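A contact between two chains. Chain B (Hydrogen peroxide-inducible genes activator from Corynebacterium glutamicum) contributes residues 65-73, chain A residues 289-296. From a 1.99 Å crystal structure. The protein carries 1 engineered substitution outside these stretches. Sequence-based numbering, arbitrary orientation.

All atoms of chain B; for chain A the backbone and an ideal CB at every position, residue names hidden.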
# COMPACT_ATOMS: atom_id res chain seq x y z
N ILE B 65 15.07 -24.39 -24.76
CA ILE B 65 15.00 -24.43 -23.31
C ILE B 65 16.33 -24.06 -22.69
O ILE B 65 17.36 -24.58 -23.08
CB ILE B 65 14.56 -25.81 -22.80
CG1 ILE B 65 13.05 -25.97 -22.92
CG2 ILE B 65 14.97 -26.01 -21.35
CD1 ILE B 65 12.57 -27.39 -22.74
N VAL B 66 16.30 -23.16 -21.72
CA VAL B 66 17.51 -22.72 -21.04
C VAL B 66 17.88 -23.82 -20.06
O VAL B 66 16.97 -24.37 -19.40
CB VAL B 66 17.26 -21.36 -20.35
CG1 VAL B 66 18.49 -20.81 -19.67
CG2 VAL B 66 16.74 -20.32 -21.35
N THR B 67 19.16 -24.18 -19.98
CA THR B 67 19.61 -25.19 -19.00
C THR B 67 19.60 -24.60 -17.57
O THR B 67 19.50 -23.38 -17.40
CB THR B 67 21.06 -25.67 -19.27
OG1 THR B 67 21.96 -24.57 -19.13
CG2 THR B 67 21.20 -26.31 -20.61
N PRO B 68 19.74 -25.48 -16.54
CA PRO B 68 19.89 -24.94 -15.18
C PRO B 68 20.99 -23.88 -15.07
O PRO B 68 20.76 -22.80 -14.51
CB PRO B 68 20.19 -26.18 -14.34
CG PRO B 68 19.50 -27.28 -15.05
CD PRO B 68 19.48 -26.93 -16.53
N ALA B 69 22.15 -24.17 -15.64
CA ALA B 69 23.26 -23.21 -15.69
C ALA B 69 22.90 -21.91 -16.40
O ALA B 69 23.25 -20.82 -15.93
CB ALA B 69 24.46 -23.85 -16.37
N GLY B 70 22.22 -22.01 -17.53
CA GLY B 70 21.77 -20.82 -18.27
C GLY B 70 20.80 -19.96 -17.45
O GLY B 70 20.92 -18.74 -17.41
N GLU B 71 19.87 -20.62 -16.75
CA GLU B 71 18.92 -19.90 -15.91
C GLU B 71 19.62 -19.15 -14.77
O GLU B 71 19.25 -18.02 -14.44
CB GLU B 71 17.86 -20.86 -15.39
CG GLU B 71 16.74 -20.19 -14.59
CD GLU B 71 15.56 -21.11 -14.30
OE1 GLU B 71 15.17 -21.85 -15.27
OE2 GLU B 71 15.05 -21.08 -13.13
N LYS B 72 20.64 -19.78 -14.17
CA LYS B 72 21.41 -19.12 -13.12
C LYS B 72 22.27 -17.98 -13.64
O LYS B 72 22.44 -16.98 -12.95
CB LYS B 72 22.28 -20.13 -12.36
CG LYS B 72 21.50 -21.05 -11.47
CD LYS B 72 22.42 -21.98 -10.68
CE LYS B 72 22.51 -23.35 -11.33
NZ LYS B 72 23.30 -24.23 -10.42
N LEU B 73 22.81 -18.09 -14.84
CA LEU B 73 23.66 -17.02 -15.39
C LEU B 73 22.88 -15.88 -16.06
O LEU B 73 23.42 -14.77 -16.20
CB LEU B 73 24.69 -17.60 -16.35
CG LEU B 73 25.77 -18.47 -15.63
CD1 LEU B 73 26.54 -19.31 -16.66
CD2 LEU B 73 26.69 -17.57 -14.84
N UNK A 289 7.82 -22.45 -15.63
CA UNK A 289 8.77 -22.24 -16.73
C UNK A 289 10.23 -22.50 -16.34
O UNK A 289 11.08 -22.61 -17.20
CB UNK A 289 8.64 -20.81 -17.25
N UNK A 290 10.55 -22.57 -15.05
CA UNK A 290 11.93 -22.82 -14.63
C UNK A 290 12.42 -24.19 -15.13
O UNK A 290 11.66 -25.14 -15.23
CB UNK A 290 12.04 -22.74 -13.11
N UNK A 291 13.69 -24.27 -15.44
CA UNK A 291 14.33 -25.53 -15.79
C UNK A 291 15.04 -26.15 -14.58
O UNK A 291 15.69 -27.18 -14.72
CB UNK A 291 15.32 -25.31 -16.93
N UNK A 292 14.91 -25.54 -13.40
CA UNK A 292 15.68 -25.96 -12.23
C UNK A 292 14.95 -26.93 -11.27
O UNK A 292 15.32 -27.04 -10.09
CB UNK A 292 16.10 -24.71 -11.45
N UNK A 293 13.99 -27.67 -11.79
CA UNK A 293 13.26 -28.68 -11.04
C UNK A 293 14.16 -29.54 -10.16
O UNK A 293 13.84 -29.73 -8.97
CB UNK A 293 12.48 -29.58 -12.01
N UNK A 294 15.24 -30.04 -10.72
CA UNK A 294 16.11 -30.99 -9.99
C UNK A 294 16.73 -30.34 -8.75
O UNK A 294 16.72 -30.95 -7.69
CB UNK A 294 17.22 -31.51 -10.91
N UNK A 295 17.24 -29.13 -8.90
CA UNK A 295 17.77 -28.38 -7.76
C UNK A 295 16.71 -28.00 -6.74
O UNK A 295 16.98 -28.07 -5.55
CB UNK A 295 18.47 -27.11 -8.26
N UNK A 296 15.54 -27.55 -7.20
CA UNK A 296 14.48 -27.17 -6.31
C UNK A 296 13.94 -28.38 -5.54
O UNK A 296 13.57 -28.23 -4.39
CB UNK A 296 13.36 -26.49 -7.10

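Position 289 has its CB directed sideways, with no atom of chain B within 5.5 Å, so the contact sets little preference there. The residue is Ser A289.

At position 290 the CB again points sideways, yet its ideal position lies 3.4 Å from Glu B71 OE2. A carboxylate this close calls for a donor on a short side chain, such as serine or threonine. Ser A290 meets the demand: with chi1 at t, its OG donates to Glu B71 OE2 at 2.6 Å. The same Ser A290 OG accepts from the backbone N of position 292 at 3.0 Å, so the hydroxyl ties the turn of its own backbone to the carboxylate.

Position 291 points toward chain B, and its space is narrow: the ideal CB is 3.1 Å from Val B66 O and 3.8 Å from Glu B71 OE1. Its backbone N already lies 2.8 Å from Glu B71 OE1 in a nearly straight hydrogen bond. Between two acceptors, a small residue fits, and a hydroxyl would be better than a bare methyl. Ser A291, in rotamer p, brings its OG to 2.9 Å from Glu B71 OE1 and 3.0 Å from Val B66 O; which oxygen receives its proton is left open by the geometry.

At position 292, the CB points sideways, 4.1 Å from Glu B71 OE2 and 5.2 Å from Pro B68 CB. A long side chain could run along the chain B helix, and the carboxylate favors a basic or polar end, although Lys B72 nearby tempers the case for positive charge. Arg A292 extends so that its CG lies 4.2 Å from Pro B68 CA and one guanidinium face is covered by Lys B72 CG, 3.5 Å from Arg A292 CZ. It reaches Glu B71 through a water, held at 2.8 Å from both Arg A292 NH1 and Glu B71 OE2.

Positions 293 and 294 have no chain B atom near their ideal CB atoms, and many residues would serve; they are Ala A293 and Glu A294.

Position 295 points toward chain B but across a gap, so a long side chain is needed, preferably acidic to answer Lys B72. Glu A295 forms a salt bridge, its OE2 3.0 Å from Lys B72 NZ. That OE2 also takes Arg A292 NH2 at 3.0 Å, while Glu A295 OE1 accepts from Arg A292 NE at 3.0 Å.

Position 296 points sideways and is little constrained; Phe A296 approaches chain B only at its end.

Chain A 289-296: SSSRAEEF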
# COMPACT_ATOMS: atom_id res chain seq x y z
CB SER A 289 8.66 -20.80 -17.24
OG SER A 289 8.95 -19.88 -16.18
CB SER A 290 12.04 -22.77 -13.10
OG SER A 290 13.35 -23.03 -12.66
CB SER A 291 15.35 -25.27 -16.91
OG SER A 291 16.28 -24.29 -16.47
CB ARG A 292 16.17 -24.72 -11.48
CG ARG A 292 17.08 -23.84 -12.30
CD ARG A 292 17.53 -22.64 -11.51
NE ARG A 292 18.47 -23.00 -10.46
CZ ARG A 292 18.88 -22.18 -9.49
NH1 ARG A 292 18.39 -20.94 -9.38
NH2 ARG A 292 19.73 -22.62 -8.57
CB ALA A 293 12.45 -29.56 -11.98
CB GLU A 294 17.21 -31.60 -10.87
CG GLU A 294 16.88 -32.97 -11.48
CD GLU A 294 17.78 -33.36 -12.63
OE1 GLU A 294 18.97 -32.97 -12.66
OE2 GLU A 294 17.28 -34.07 -13.53
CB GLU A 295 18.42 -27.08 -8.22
CG GLU A 295 19.79 -27.29 -8.86
CD GLU A 295 20.28 -26.01 -9.49
OE1 GLU A 295 19.79 -25.68 -10.63
OE2 GLU A 295 21.05 -25.28 -8.79
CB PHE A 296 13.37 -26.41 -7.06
CG PHE A 296 13.81 -25.09 -7.66
CD1 PHE A 296 14.99 -24.42 -7.29
CD2 PHE A 296 13.00 -24.50 -8.60
CE1 PHE A 296 15.32 -23.20 -7.85
CE2 PHE A 296 13.31 -23.27 -9.17
CZ PHE A 296 14.49 -22.63 -8.81
O HOH W 1 16.31 -19.80 -10.96
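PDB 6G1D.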